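PDB 1WIW: glucose-6-phosphate isomerase like protein from Thermus thermophilus, which probably binds sugar phosphates and interconverts aldose and ketose forms, as glucose-6-phosphate and mannose-6-phosphate isomerases of its family do. Local coordinates for residues R90-G95 and G99-I104. Sequence-based numbering, arbitrary orientation.
Sequences RVVRVG and GVEVHI
Strands 90-95 and 102-103 run parallel, V94 bridging V102 (CA atoms 4.6 Å apart) and G95 bridging H103: R93 O accepts from both V102 N and E101 N, while G95 N donates to V102 O at 3.0 Å and G95 O takes I104 N. Farther back along strand 90-95, the E101 side chain and two waters continue the contact where the backbones are no longer paired. E101, whose extended chain leaves CA with CG opposite the backbone N (chi1 -170°), brings OE2 to 3.1 Å from R90 NH2, a salt bridge with the guanidinium and carboxylate planes 25° apart; R90 NH2 also forms one with E33. Its OE1 receives two waters, one linking R90 NE and V91 O, the other accepting from R93 N. V94 and V102 lie side by side, CG2 of V94 3.8 Å from CB of V102. On the other face, R93 bends at chi3 (59°), carrying its guanidinium beside G99 and V100, with NH2 4.0 Å from V100 CG1; NE forms a salt bridge with E69. With an alanine here, E69 would probably lose this charge partner and V100 part of its cover. Strand 102-103 edges the four-stranded parallel sheet of the N-terminal phosphoglucose isomerase (SIS-clan) domain within this chain; strand 64-70 flanks 90-95 on its other side, and F117 of helix 110-121 covers V94 and V102.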
ATOM      1  N   ARG B  90      14.839 -18.026 -19.266  1.00 32.22           N
ATOM      2  CA  ARG B  90      14.987 -19.167 -18.375  1.00 31.02           C
ATOM      3  C   ARG B  90      14.350 -18.801 -17.042  1.00 29.64           C
ATOM      4  O   ARG B  90      14.626 -17.739 -16.485  1.00 27.70           O
ATOM      5  CB  ARG B  90      16.465 -19.489 -18.158  1.00 32.05           C
ATOM      6  CG  ARG B  90      16.703 -20.555 -17.103  1.00 32.79           C
ATOM      7  CD  ARG B  90      18.170 -20.654 -16.732  1.00 33.89           C
ATOM      8  NE  ARG B  90      18.374 -21.549 -15.597  1.00 34.83           N
ATOM      9  CZ  ARG B  90      19.546 -21.750 -15.004  1.00 36.03           C
ATOM     10  NH1 ARG B  90      20.628 -21.118 -15.438  1.00 36.27           N
ATOM     11  NH2 ARG B  90      19.636 -22.583 -13.975  1.00 35.83           N
ATOM     12  N   VAL B  91      13.496 -19.681 -16.531  1.00 29.88           N
ATOM     13  CA  VAL B  91      12.825 -19.428 -15.264  1.00 28.94           C
ATOM     14  C   VAL B  91      13.549 -20.076 -14.091  1.00 28.27           C
ATOM     15  O   VAL B  91      13.829 -21.275 -14.104  1.00 27.94           O
ATOM     16  CB  VAL B  91      11.373 -19.949 -15.286  1.00 29.63           C
ATOM     17  CG1 VAL B  91      10.696 -19.668 -13.953  1.00 29.53           C
ATOM     18  CG2 VAL B  91      10.604 -19.293 -16.420  1.00 28.00           C
ATOM     19  N   VAL B  92      13.856 -19.268 -13.079  1.00 26.85           N
ATOM     20  CA  VAL B  92      14.522 -19.761 -11.882  1.00 24.17           C
ATOM     21  C   VAL B  92      13.622 -19.485 -10.684  1.00 23.52           C
ATOM     22  O   VAL B  92      13.431 -18.336 -10.288  1.00 23.50           O
ATOM     23  CB  VAL B  92      15.884 -19.077 -11.659  1.00 24.29           C
ATOM     24  CG1 VAL B  92      16.490 -19.557 -10.350  1.00 24.44           C
ATOM     25  CG2 VAL B  92      16.822 -19.400 -12.813  1.00 23.78           C
ATOM     26  N   ARG B  93      13.072 -20.556 -10.119  1.00 21.29           N
ATOM     27  CA  ARG B  93      12.173 -20.465  -8.978  1.00 19.81           C
ATOM     28  C   ARG B  93      12.930 -20.444  -7.659  1.00 18.12           C
ATOM     29  O   ARG B  93      13.692 -21.361  -7.350  1.00 18.28           O
ATOM     30  CB  ARG B  93      11.207 -21.650  -8.984  1.00 20.04           C
ATOM     31  CG  ARG B  93      10.329 -21.754 -10.223  1.00 24.45           C
ATOM     32  CD  ARG B  93       9.533 -23.049 -10.189  1.00 26.73           C
ATOM     33  NE  ARG B  93       8.680 -23.122  -9.007  1.00 30.12           N
ATOM     34  CZ  ARG B  93       8.159 -24.245  -8.524  1.00 31.42           C
ATOM     35  NH1 ARG B  93       8.405 -25.405  -9.121  1.00 33.43           N
ATOM     36  NH2 ARG B  93       7.394 -24.210  -7.443  1.00 31.85           N
ATOM     37  N   VAL B  94      12.702 -19.389  -6.886  1.00 16.54           N
ATOM     38  CA  VAL B  94      13.339 -19.212  -5.589  1.00 15.92           C
ATOM     39  C   VAL B  94      12.235 -19.054  -4.545  1.00 16.50           C
ATOM     40  O   VAL B  94      11.452 -18.107  -4.611  1.00 15.86           O
ATOM     41  CB  VAL B  94      14.222 -17.946  -5.584  1.00 16.15           C
ATOM     42  CG1 VAL B  94      14.952 -17.826  -4.273  1.00 14.15           C
ATOM     43  CG2 VAL B  94      15.204 -17.992  -6.740  1.00 15.85           C
ATOM     44  N   GLY B  95      12.169 -19.979  -3.589  1.00 16.45           N
ATOM     45  CA  GLY B  95      11.137 -19.895  -2.567  1.00 18.76           C
ATOM     46  C   GLY B  95      11.222 -20.961  -1.493  1.00 19.94           C
ATOM     47  O   GLY B  95      12.293 -21.509  -1.239  1.00 18.28           O
ATOM     48  N   GLY B  99       9.432 -27.757  -4.640  1.00 38.14           N
ATOM     49  CA  GLY B  99       9.718 -27.805  -6.063  1.00 35.58           C
ATOM     50  C   GLY B  99      10.582 -26.689  -6.636  1.00 34.60           C
ATOM     51  O   GLY B  99      10.879 -26.701  -7.833  1.00 34.47           O
ATOM     52  N   VAL B 100      10.992 -25.733  -5.805  1.00 31.57           N
ATOM     53  CA  VAL B 100      11.812 -24.617  -6.273  1.00 28.66           C
ATOM     54  C   VAL B 100      13.258 -25.010  -6.543  1.00 27.44           C
ATOM     55  O   VAL B 100      13.736 -26.026  -6.045  1.00 27.99           O
ATOM     56  CB  VAL B 100      11.813 -23.452  -5.259  1.00 28.02           C
ATOM     57  CG1 VAL B 100      10.390 -22.983  -5.012  1.00 28.59           C
ATOM     58  CG2 VAL B 100      12.473 -23.886  -3.958  1.00 25.05           C
ATOM     59  N   GLU B 101      13.949 -24.189  -7.331  1.00 26.31           N
ATOM     60  CA  GLU B 101      15.345 -24.436  -7.679  1.00 25.29           C
ATOM     61  C   GLU B 101      16.294 -23.926  -6.588  1.00 24.17           C
ATOM     62  O   GLU B 101      17.340 -24.523  -6.331  1.00 23.58           O
ATOM     63  CB  GLU B 101      15.678 -23.764  -9.017  1.00 28.04           C
ATOM     64  CG  GLU B 101      17.036 -24.153  -9.587  1.00 31.76           C
ATOM     65  CD  GLU B 101      17.290 -23.564 -10.968  1.00 34.33           C
ATOM     66  OE1 GLU B 101      16.415 -23.720 -11.849  1.00 34.43           O
ATOM     67  OE2 GLU B 101      18.364 -22.954 -11.173  1.00 34.93           O
ATOM     68  N   VAL B 102      15.926 -22.812  -5.961  1.00 20.98           N
ATOM     69  CA  VAL B 102      16.722 -22.222  -4.887  1.00 18.53           C
ATOM     70  C   VAL B 102      15.802 -22.061  -3.676  1.00 18.24           C
ATOM     71  O   VAL B 102      14.796 -21.351  -3.732  1.00 14.66           O
ATOM     72  CB  VAL B 102      17.291 -20.853  -5.303  1.00 18.30           C
ATOM     73  CG1 VAL B 102      18.164 -20.290  -4.192  1.00 19.30           C
ATOM     74  CG2 VAL B 102      18.100 -21.001  -6.578  1.00 19.41           C
ATOM     75  N   HIS B 103      16.163 -22.712  -2.577  1.00 16.86           N
ATOM     76  CA  HIS B 103      15.335 -22.702  -1.380  1.00 17.96           C
ATOM     77  C   HIS B 103      15.619 -21.633  -0.322  1.00 17.48           C
ATOM     78  O   HIS B 103      16.763 -21.404   0.079  1.00 15.18           O
ATOM     79  CB  HIS B 103      15.391 -24.084  -0.722  1.00 20.25           C
ATOM     80  CG  HIS B 103      14.319 -24.311   0.295  1.00 26.01           C
ATOM     81  ND1 HIS B 103      14.579 -24.810   1.553  1.00 28.36           N
ATOM     82  CD2 HIS B 103      12.982 -24.100   0.244  1.00 27.91           C
ATOM     83  CE1 HIS B 103      13.451 -24.892   2.235  1.00 29.45           C
ATOM     84  NE2 HIS B 103      12.466 -24.467   1.463  1.00 29.01           N
ATOM     85  N   ILE B 104      14.548 -20.975   0.109  1.00 16.48           N
ATOM     86  CA  ILE B 104      14.606 -19.956   1.150  1.00 14.70           C
ATOM     87  C   ILE B 104      13.393 -20.217   2.035  1.00 14.26           C
ATOM     88  O   ILE B 104      12.273 -19.823   1.703  1.00 14.28           O
ATOM     89  CB  ILE B 104      14.501 -18.510   0.592  1.00 13.86           C
ATOM     90  CG1 ILE B 104      15.742 -18.155  -0.225  1.00 13.49           C
ATOM     91  CG2 ILE B 104      14.384 -17.513   1.752  1.00 10.73           C
ATOM     92  CD1 ILE B 104      15.898 -18.940  -1.493  1.00 21.71           C
TER
HETATM   93  O   HOH W   1      15.951 -22.875 -14.285  1.00 28.84           O
HETATM   94  O   HOH W   2      13.349 -23.235 -11.301  1.00 23.23           O